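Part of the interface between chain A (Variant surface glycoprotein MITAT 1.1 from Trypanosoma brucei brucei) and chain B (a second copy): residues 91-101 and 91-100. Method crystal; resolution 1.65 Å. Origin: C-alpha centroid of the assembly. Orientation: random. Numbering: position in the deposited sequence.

Chain A 91-101: QIRSARAAAYL
Chain B (91-100) QIRSARAAAY

This is a tight, near-twofold packing of two parallel helices, built on alanine and backbone and crossed by no conventional hydrogen bond. Both stretches are helical throughout and belong to longer helices; most phi/psi values lie near -63/-45, with Arg A96 at -77/-29, Arg B96 at -73/-32, and phi about -81° at Gln A91 and Gln B91. Backbone i to i+4 hydrogen bonds run along each helix, as from Tyr A100 N to Arg A96 O (2.8 Å). The axes run in the same direction at 25° (signed crossing angle -25°) and approach to 7.4 Å.

The register pairs like with like, then draws tighter. Ile A92 CA lies 6.2 Å from Ile B92 CA, and Arg A96 CA lies 4.8 Å from Arg B96 CA. Next, Ala A99 CA sits 4.6 Å from Tyr B100 CA, and Tyr A100 CA sits 4.7 Å from Ala B99 CA.

The most covered residues are Ala A99 and Ala B99, whose CB atoms point toward the other helix. Ala A99 CB and Ala B99 CB meet at 4.0 Å, and each methyl also rests on the opposing backbone: Ala A99 CB to Arg B96 O and Ala B99 CB to Arg A96 O are both 3.4 Å. Beside these methyls the backbones make a reciprocal pair of CA-H...O contacts, Tyr B100 CA to Ala A99 O and Tyr A100 CA to Ala B99 O, each 3.4 Å, with angles at H of 157° and 154°. Those carbonyl oxygens also lie at the edges of the tyrosine rings, near their planes. Both tyrosines have chi1 t and chi2 near 52°, and their OH groups bond elsewhere in the structure.

Toward the N-terminal end, where the backbones are farther apart, each isoleucine packs on an alanine of the partner helix. Ile A92 CG2 touches Ala B95 CB at 4.2 Å, and Ile B92 CG2 touches Ala A95 CB at 4.0 Å; both isoleucines are m,t, and the CB atoms of Ala A95 and Ala B95 point toward the partner helix.

Arg A96 and Arg B96 contribute their bases to the contact while their ends lead away. Arg A96 CB lies 3.9 Å from Ala B99 CB, with Arg B96 CB 3.8 Å from Ala A99 CB. Both side chains have chi1 73° (p), chi2 near 94°, chi3 t and chi4 just above 80°, folding back so that Arg A96 NH1 makes a weak 3.0 Å hydrogen bond to Arg A93 O. Where the backbones come closest, alanine methyls face the partner, while the larger arginine and tyrosine side chains meet it through CB, CA or backbone atoms.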

# COMPACT_ATOMS: atom_id res chain seq x y z
N GLN A 91 2.88 4.19 3.09
CA GLN A 91 3.16 3.81 1.68
C GLN A 91 1.87 3.73 0.89
O GLN A 91 1.76 4.30 -0.20
CB GLN A 91 4.01 2.59 1.61
CG GLN A 91 5.39 2.77 2.23
CD GLN A 91 6.24 1.53 2.27
OE1 GLN A 91 5.79 0.42 2.04
NE2 GLN A 91 7.52 1.73 2.51
N ILE A 92 0.84 3.13 1.50
CA ILE A 92 -0.51 3.16 0.93
C ILE A 92 -1.02 4.61 0.83
O ILE A 92 -1.63 5.02 -0.22
CB ILE A 92 -1.46 2.26 1.70
CG1 ILE A 92 -1.04 0.79 1.49
CG2 ILE A 92 -2.90 2.42 1.22
CD1 ILE A 92 -1.90 -0.12 2.33
N ARG A 93 -0.82 5.37 1.88
CA ARG A 93 -1.27 6.75 1.91
C ARG A 93 -0.66 7.52 0.70
O ARG A 93 -1.36 8.25 -0.04
CB ARG A 93 -0.89 7.45 3.19
CG ARG A 93 -1.37 8.86 3.30
CD ARG A 93 -0.61 9.62 4.35
NE ARG A 93 -1.08 11.00 4.41
CZ ARG A 93 -0.53 11.91 5.18
NH1 ARG A 93 0.49 11.60 6.00
NH2 ARG A 93 -1.04 13.11 5.20
N SER A 94 0.64 7.38 0.49
CA SER A 94 1.29 8.13 -0.58
C SER A 94 0.87 7.63 -1.96
O SER A 94 0.60 8.45 -2.88
CB SER A 94 2.82 8.06 -0.46
OG SER A 94 3.46 8.87 -1.44
N ALA A 95 0.82 6.33 -2.15
CA ALA A 95 0.33 5.77 -3.43
C ALA A 95 -1.06 6.31 -3.74
O ALA A 95 -1.28 6.78 -4.85
CB ALA A 95 0.37 4.25 -3.41
N ARG A 96 -1.98 6.32 -2.79
CA ARG A 96 -3.36 6.72 -3.09
C ARG A 96 -3.47 8.23 -3.20
O ARG A 96 -4.32 8.73 -3.96
CB ARG A 96 -4.34 6.13 -2.09
CG ARG A 96 -4.35 6.71 -0.70
CD ARG A 96 -5.41 7.79 -0.65
NE ARG A 96 -5.74 8.36 0.69
CZ ARG A 96 -5.04 9.29 1.30
NH1 ARG A 96 -3.82 9.67 0.88
NH2 ARG A 96 -5.50 9.82 2.41
N ALA A 97 -2.62 8.96 -2.50
CA ALA A 97 -2.69 10.42 -2.54
C ALA A 97 -2.24 10.86 -3.93
O ALA A 97 -2.90 11.71 -4.60
CB ALA A 97 -1.78 11.01 -1.53
N ALA A 98 -1.15 10.27 -4.38
CA ALA A 98 -0.64 10.60 -5.73
C ALA A 98 -1.66 10.21 -6.81
O ALA A 98 -1.92 11.01 -7.73
CB ALA A 98 0.70 9.90 -6.01
N ALA A 99 -2.25 9.00 -6.66
CA ALA A 99 -3.18 8.53 -7.64
C ALA A 99 -4.44 9.38 -7.67
O ALA A 99 -4.96 9.71 -8.72
CB ALA A 99 -3.50 7.08 -7.38
N TYR A 100 -4.92 9.83 -6.49
CA TYR A 100 -6.13 10.65 -6.45
C TYR A 100 -5.93 12.00 -7.13
O TYR A 100 -6.74 12.43 -7.96
CB TYR A 100 -6.53 10.85 -4.97
CG TYR A 100 -7.81 11.63 -4.76
CD1 TYR A 100 -9.03 11.27 -5.39
CD2 TYR A 100 -7.82 12.74 -3.95
CE1 TYR A 100 -10.18 11.96 -5.16
CE2 TYR A 100 -9.00 13.46 -3.70
CZ TYR A 100 -10.18 13.08 -4.33
OH TYR A 100 -11.32 13.81 -4.12
N LEU A 101 -4.84 12.68 -6.77
CA LEU A 101 -4.47 13.94 -7.41
C LEU A 101 -4.25 13.76 -8.92
O LEU A 101 -4.80 14.57 -9.73
CB LEU A 101 -3.25 14.55 -6.71
CG LEU A 101 -2.75 15.80 -7.38
CD1 LEU A 101 -3.78 16.87 -7.31
CD2 LEU A 101 -1.44 16.25 -6.69
N GLN B 91 -2.39 -5.08 -3.25
CA GLN B 91 -3.07 -4.18 -2.36
C GLN B 91 -2.78 -2.73 -2.72
O GLN B 91 -3.69 -1.88 -2.72
CB GLN B 91 -2.71 -4.50 -0.91
CG GLN B 91 -3.22 -5.93 -0.53
CD GLN B 91 -2.84 -6.34 0.85
OE1 GLN B 91 -2.01 -5.72 1.52
NE2 GLN B 91 -3.47 -7.36 1.32
N ILE B 92 -1.52 -2.40 -3.03
CA ILE B 92 -1.16 -1.07 -3.55
C ILE B 92 -1.88 -0.81 -4.93
O ILE B 92 -2.47 0.23 -5.18
CB ILE B 92 0.34 -0.93 -3.73
CG1 ILE B 92 0.97 -0.82 -2.33
CG2 ILE B 92 0.70 0.37 -4.48
CD1 ILE B 92 2.48 -0.92 -2.34
N ARG B 93 -1.88 -1.82 -5.79
CA ARG B 93 -2.61 -1.73 -7.04
C ARG B 93 -4.09 -1.32 -6.85
O ARG B 93 -4.57 -0.41 -7.51
CB ARG B 93 -2.48 -3.04 -7.80
CG ARG B 93 -3.22 -3.04 -9.15
CD ARG B 93 -3.39 -4.40 -9.78
NE ARG B 93 -4.04 -4.35 -11.05
CZ ARG B 93 -4.52 -5.38 -11.72
NH1 ARG B 93 -4.39 -6.62 -11.27
NH2 ARG B 93 -5.07 -5.17 -12.94
N SER B 94 -4.79 -2.06 -5.95
CA SER B 94 -6.20 -1.77 -5.78
C SER B 94 -6.39 -0.44 -5.16
O SER B 94 -7.28 0.34 -5.61
CB SER B 94 -6.87 -2.83 -4.91
OG SER B 94 -8.22 -2.48 -4.80
N ALA B 95 -5.59 -0.11 -4.13
CA ALA B 95 -5.73 1.25 -3.52
C ALA B 95 -5.58 2.35 -4.59
O ALA B 95 -6.36 3.29 -4.63
CB ALA B 95 -4.68 1.47 -2.44
N ARG B 96 -4.53 2.26 -5.38
CA ARG B 96 -4.23 3.34 -6.33
C ARG B 96 -5.21 3.34 -7.49
O ARG B 96 -5.52 4.41 -8.05
CB ARG B 96 -2.80 3.42 -6.77
CG ARG B 96 -2.39 2.31 -7.72
CD ARG B 96 -2.58 2.80 -9.19
NE ARG B 96 -2.03 1.91 -10.21
CZ ARG B 96 -2.63 0.83 -10.74
NH1 ARG B 96 -3.77 0.36 -10.28
NH2 ARG B 96 -2.14 0.25 -11.82
N ALA B 97 -5.70 2.15 -7.87
CA ALA B 97 -6.70 2.07 -8.93
C ALA B 97 -7.98 2.77 -8.53
O ALA B 97 -8.55 3.54 -9.33
CB ALA B 97 -7.01 0.65 -9.26
N ALA B 98 -8.45 2.46 -7.32
CA ALA B 98 -9.63 3.09 -6.83
C ALA B 98 -9.47 4.57 -6.68
O ALA B 98 -10.39 5.34 -7.02
CB ALA B 98 -9.98 2.49 -5.49
N ALA B 99 -8.31 4.97 -6.13
CA ALA B 99 -8.03 6.40 -5.95
C ALA B 99 -7.94 7.19 -7.28
O ALA B 99 -8.45 8.29 -7.35
CB ALA B 99 -6.74 6.57 -5.11
N TYR B 100 -7.33 6.61 -8.29
CA TYR B 100 -7.18 7.25 -9.60
C TYR B 100 -8.56 7.51 -10.21
O TYR B 100 -8.90 8.61 -10.65
CB TYR B 100 -6.37 6.34 -10.52
CG TYR B 100 -6.08 6.97 -11.88
CD1 TYR B 100 -5.51 8.26 -11.99
CD2 TYR B 100 -6.36 6.28 -13.04
CE1 TYR B 100 -5.22 8.82 -13.21
CE2 TYR B 100 -6.07 6.82 -14.28
CZ TYR B 100 -5.50 8.09 -14.37
OH TYR B 100 -5.25 8.57 -15.62